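Local coordinates for tailspike protein (PDB 3RIQ) that binds the lipopolysaccharide of Salmonella as the receptor-binding tailspike of phage 9NA and cleaves it as an endorhamnosidase, at the interface of chains A and B. Sequence-based numbering; all coordinates share one arbitrary frame. Chains: chain A/B, Tailspike protein.

Contact 1: the interface of chains A and B. Residues chain A 237, 269, 271, 314; chain B 236-237, 268, 313.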
loop_
_atom_site.group_PDB
_atom_site.type_symbol
_atom_site.label_atom_id
_atom_site.label_comp_id
_atom_site.label_asym_id
_atom_site.label_seq_id
_atom_site.Cartn_x
_atom_site.Cartn_y
_atom_site.Cartn_z
ATOM N N ASP A 237 3.692 3.868 11.809
ATOM C CA ASP A 237 2.514 3.161 12.414
ATOM C C ASP A 237 1.895 3.952 13.558
ATOM O O ASP A 237 1.725 3.413 14.672
ATOM C CB ASP A 237 2.908 1.771 12.926
ATOM C CG ASP A 237 3.380 0.845 11.831
ATOM O OD1 ASP A 237 2.968 1.018 10.670
ATOM O OD2 ASP A 237 4.157 -0.091 12.149
ATOM N N ASN A 269 3.111 5.063 7.297
ATOM C CA ASN A 269 1.867 4.600 7.904
ATOM C C ASN A 269 1.429 5.480 9.054
ATOM O O ASN A 269 1.448 5.080 10.238
ATOM C CB ASN A 269 1.930 3.129 8.325
ATOM C CG ASN A 269 0.544 2.563 8.611
ATOM O OD1 ASN A 269 -0.442 3.205 8.263
ATOM N ND2 ASN A 269 0.460 1.428 9.298
ATOM N N THR A 271 -1.869 7.716 10.217
ATOM C CA THR A 271 -3.305 7.971 10.049
ATOM C C THR A 271 -3.614 9.226 10.842
ATOM O O THR A 271 -3.491 9.201 12.083
ATOM C CB THR A 271 -4.138 6.798 10.659
ATOM O OG1 THR A 271 -3.803 5.589 9.971
ATOM C CG2 THR A 271 -5.635 7.079 10.588
ATOM N N ASN A 314 2.465 5.560 2.674
ATOM C CA ASN A 314 1.345 4.858 3.348
ATOM C C ASN A 314 0.588 5.761 4.323
ATOM O O ASN A 314 0.227 5.338 5.438
ATOM C CB ASN A 314 1.881 3.584 4.025
ATOM C CG ASN A 314 2.640 2.683 3.042
ATOM O OD1 ASN A 314 2.163 2.423 1.950
ATOM N ND2 ASN A 314 3.832 2.263 3.408
ATOM N N ARG B 236 -4.130 -4.822 13.874
ATOM C CA ARG B 236 -3.076 -4.356 12.952
ATOM C C ARG B 236 -1.979 -5.402 12.818
ATOM O O ARG B 236 -1.606 -6.005 13.835
ATOM C CB ARG B 236 -2.486 -3.022 13.437
ATOM C CG ARG B 236 -1.347 -2.511 12.554
ATOM C CD ARG B 236 -0.939 -1.079 12.848
ATOM N NE ARG B 236 -0.590 -0.761 14.243
ATOM C CZ ARG B 236 0.640 -0.858 14.757
ATOM N NH1 ARG B 236 1.628 -1.396 14.024
ATOM N NH2 ARG B 236 0.890 -0.424 16.011
ATOM N N ASP B 237 -1.510 -5.635 11.576
ATOM C CA ASP B 237 -0.303 -6.490 11.323
ATOM C C ASP B 237 -0.486 -7.910 11.842
ATOM O O ASP B 237 0.362 -8.409 12.612
ATOM C CB ASP B 237 0.949 -5.883 11.965
ATOM C CG ASP B 237 1.317 -4.535 11.394
ATOM O OD1 ASP B 237 0.986 -4.259 10.226
ATOM O OD2 ASP B 237 1.976 -3.749 12.121
ATOM N N ASP B 268 -5.946 -2.894 9.889
ATOM C CA ASP B 268 -4.824 -2.452 9.050
ATOM C C ASP B 268 -3.800 -3.580 8.896
ATOM O O ASP B 268 -3.174 -3.970 9.883
ATOM C CB ASP B 268 -4.172 -1.201 9.687
ATOM C CG ASP B 268 -2.870 -0.769 8.997
ATOM O OD1 ASP B 268 -2.629 -1.111 7.818
ATOM O OD2 ASP B 268 -2.087 -0.029 9.649
ATOM N N ARG B 313 -7.875 -1.247 5.811
ATOM C CA ARG B 313 -6.833 -0.982 4.811
ATOM C C ARG B 313 -5.699 -2.000 4.816
ATOM O O ARG B 313 -5.428 -2.662 5.847
ATOM C CB ARG B 313 -6.287 0.434 4.930
ATOM C CG ARG B 313 -5.924 0.868 6.275
ATOM C CD ARG B 313 -5.701 2.435 6.369
ATOM N NE ARG B 313 -4.517 2.880 5.623
ATOM C CZ ARG B 313 -3.298 3.008 6.132
ATOM N NH1 ARG B 313 -3.094 2.720 7.416
ATOM N NH2 ARG B 313 -2.275 3.371 5.343
HETATM O O HOH W 1 -4.909 2.980 9.709
HETATM O O HOH W 2 3.734 -2.266 10.734
HETATM O O HOH W 3 4.323 -1.093 14.713
#
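Turn residues A:Asp237, A:Asn269 and A:Asn314 of chain A, each just after a short strand (234-236, 266-268 and 311-313), meet the ends of the same three strands in chain B. B:Arg236, B:Asp268 and B:Arg313 point at them, and strand 270-273 adds A:Thr271. The contact is polar.

A:Asn269 is its hub. Its CG lies anti to the backbone N (chi1 -165°), which sends the amide out toward chain B. The amide oxygen OD1 accepts a nearly straight hydrogen bond from the guanidinium NH1 of B:Arg313, at 2.8 Å. The acceptor lies in the guanidinium plane, but the donor is tilted 20° from the carbonyl plane. The amide and the guanidinium lie alongside, their chains pointing opposite ways and their planes turned about midway between parallel and perpendicular.

The amide nitrogen ND2 meets B:Asp268 tip to tip. It donates to the syn lone pair of carboxylate OD2 at 3.0 Å, with the amide and carboxylate planes almost perpendicular. ND2 also donates to OD1 of A:Asp237 at 2.9 Å, within chain A. Bonds at both ends of the amide fix its flip. B:Arg313 NH2 adds a weak bond to the backbone O of A:Asn314.

A:Asp237 and B:Arg236 form a longer salt bridge, OD2 to NH1 at 3.4 Å. CB of A:Asp237 sits over one guanidinium face near its rim. The arginine chain bends at chi3 (54°). NH1 also forms a salt bridge with OD2 of B:Asp237 in its own chain, where the hydrogen bond is weak. The two Asp237 OD2 atoms are 4.3 Å apart; NH1 probably eases their repulsion. Water 2 bridges these two oxygens, and water 3 links A:Asp237 OD2 to B:Arg236 NH1. Water 1 joins A:Thr271 OG1, 2.8 Å away, to B:Arg313 NH1.

The site lies midway along the right-handed beta-helix, where successive strand ends of one chain face those of its neighbour in the trimer.

Contact 2: the interface of chains A and B. Residues chain A 499-503, 521; chain B 515-516, 532, 534.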
loop_
_atom_site.group_PDB
_atom_site.type_symbol
_atom_site.label_atom_id
_atom_site.label_comp_id
_atom_site.label_asym_id
_atom_site.label_seq_id
_atom_site.Cartn_x
_atom_site.Cartn_y
_atom_site.Cartn_z
ATOM N N ILE A 499 -21.441 13.678 -45.748
ATOM C CA ILE A 499 -20.106 14.143 -46.118
ATOM C C ILE A 499 -20.083 15.689 -46.069
ATOM O O ILE A 499 -20.843 16.342 -46.801
ATOM C CB ILE A 499 -19.738 13.645 -47.555
ATOM C CG1 ILE A 499 -19.835 12.107 -47.658
ATOM C CG2 ILE A 499 -18.393 14.243 -48.022
ATOM C CD1 ILE A 499 -19.642 11.557 -49.068
ATOM N N PRO A 500 -19.185 16.282 -45.261
ATOM C CA PRO A 500 -19.086 17.756 -45.249
ATOM C C PRO A 500 -18.371 18.229 -46.503
ATOM O O PRO A 500 -17.399 17.593 -46.955
ATOM C CB PRO A 500 -18.286 18.051 -43.969
ATOM C CG PRO A 500 -17.465 16.782 -43.768
ATOM C CD PRO A 500 -18.314 15.646 -44.249
ATOM N N VAL A 501 -18.889 19.299 -47.106
ATOM C CA VAL A 501 -18.286 19.838 -48.332
ATOM C C VAL A 501 -17.993 21.310 -48.149
ATOM O O VAL A 501 -18.631 21.999 -47.334
ATOM C CB VAL A 501 -19.128 19.539 -49.594
ATOM C CG1 VAL A 501 -19.687 18.134 -49.562
ATOM C CG2 VAL A 501 -20.210 20.523 -49.743
ATOM N N ALA A 502 -17.004 21.807 -48.889
ATOM C CA ALA A 502 -16.647 23.223 -48.747
ATOM C C ALA A 502 -17.759 24.143 -49.239
ATOM O O ALA A 502 -18.479 23.831 -50.208
ATOM C CB ALA A 502 -15.325 23.527 -49.428
ATOM N N GLU A 503 -17.895 25.280 -48.565
ATOM C CA GLU A 503 -18.944 26.260 -48.870
ATOM C C GLU A 503 -18.654 27.138 -50.092
ATOM O O GLU A 503 -19.556 27.820 -50.598
ATOM C CB GLU A 503 -19.151 27.159 -47.634
ATOM C CG GLU A 503 -19.643 26.350 -46.428
ATOM C CD GLU A 503 -19.673 27.135 -45.136
ATOM O OE1 GLU A 503 -19.654 28.381 -45.204
ATOM O OE2 GLU A 503 -19.716 26.498 -44.053
ATOM N N PHE A 521 -19.030 23.876 -53.133
ATOM C CA PHE A 521 -20.021 24.679 -53.858
ATOM C C PHE A 521 -19.409 25.899 -54.536
ATOM O O PHE A 521 -18.680 26.664 -53.905
ATOM C CB PHE A 521 -21.141 25.112 -52.923
ATOM C CG PHE A 521 -22.043 23.981 -52.488
ATOM C CD1 PHE A 521 -21.873 23.362 -51.235
ATOM C CD2 PHE A 521 -23.050 23.515 -53.337
ATOM C CE1 PHE A 521 -22.714 22.302 -50.828
ATOM C CE2 PHE A 521 -23.888 22.445 -52.942
ATOM C CZ PHE A 521 -23.711 21.840 -51.683
ATOM N N SER B 515 -24.210 22.690 -46.146
ATOM C CA SER B 515 -23.001 22.393 -46.907
ATOM C C SER B 515 -22.528 20.961 -46.678
ATOM O O SER B 515 -21.372 20.697 -46.285
ATOM C CB SER B 515 -21.912 23.432 -46.642
ATOM O OG SER B 515 -20.992 23.479 -47.721
ATOM N N SER B 516 -23.438 20.033 -46.928
ATOM C CA SER B 516 -23.128 18.597 -46.813
ATOM C C SER B 516 -23.921 17.793 -47.845
ATOM O O SER B 516 -24.909 18.278 -48.369
ATOM C CB SER B 516 -23.331 18.061 -45.388
ATOM O OG SER B 516 -24.690 18.033 -44.992
ATOM N N LYS B 532 -27.275 19.388 -49.427
ATOM C CA LYS B 532 -27.775 20.466 -48.587
ATOM C C LYS B 532 -26.820 21.651 -48.754
ATOM O O LYS B 532 -25.688 21.616 -48.296
ATOM C CB LYS B 532 -27.854 19.999 -47.127
ATOM C CG LYS B 532 -28.605 21.007 -46.212
ATOM C CD LYS B 532 -28.835 20.458 -44.808
ATOM C CE LYS B 532 -29.717 21.417 -43.976
ATOM N NZ LYS B 532 -30.170 20.830 -42.668
ATOM N N PRO B 534 -25.096 25.617 -48.782
ATOM C CA PRO B 534 -24.686 26.472 -47.667
ATOM C C PRO B 534 -25.831 27.281 -47.029
ATOM O O PRO B 534 -25.749 27.620 -45.832
ATOM C CB PRO B 534 -23.630 27.379 -48.301
ATOM C CG PRO B 534 -22.999 26.494 -49.366
ATOM C CD PRO B 534 -24.201 25.764 -49.948
HETATM O O HOH W 4 -18.921 21.706 -44.540
#
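The loop after strand 497-500 of chain A, with A:Phe521 at the end of strand 516-521, receives B:Ser515 and B:Pro534 of chain B. B:Ser515 precedes its own strand 516-521, and B:Pro534 follows strand 527-532.

Hydrogen bonds pair A:Val501 with B:Ser515. The backbone N of A:Val501 donates to O of B:Ser515 at 3.0 Å. In return, the hydroxyl OG of B:Ser515 donates to O of A:Val501 at 2.8 Å. OG stands anti to its own backbone N (chi1 -156°), which turns it toward that carbonyl. It approaches from above the carbonyl plane, 51° out of it. Water 4 joins the same two carbonyl oxygens. An antiparallel beta bridge between A:Pro500 and B:Ser516 continues the pairing.

Apolar contacts flank B:Ser515. CG of A:Glu503 lies 3.7 Å from its CB; this contact uses the aliphatic part of the glutamate, not its carboxylate. The ring of A:Phe521 closes in with CE1 at 3.9 Å from the serine CA.

A CH-pi contact sets B:Pro534 on one face of the A:Phe521 ring. The two side chains cross obliquely. The proline CD is 3.8 Å from the ring centroid, displaced toward the rim, and its nearest ring atom is CD1 at 3.6 Å.

Contacts 1 and 2 join the same two chains but share no residue or strand. Their C-alpha centres are about 64 Å apart along the length of the spike. Contact 1 lies along the beta-helix and relies on charged and amide groups with bridging water. Contact 2 lies near the C-terminal end and combines backbone pairing with ring packing. Apart from Asp237, which both chains bring to contact 1, each contact sets different residues of identical chains against each other, as expected for rotation around a trimer. Each should recur at the other chain pairs. Together they probably help keep the three chains in register.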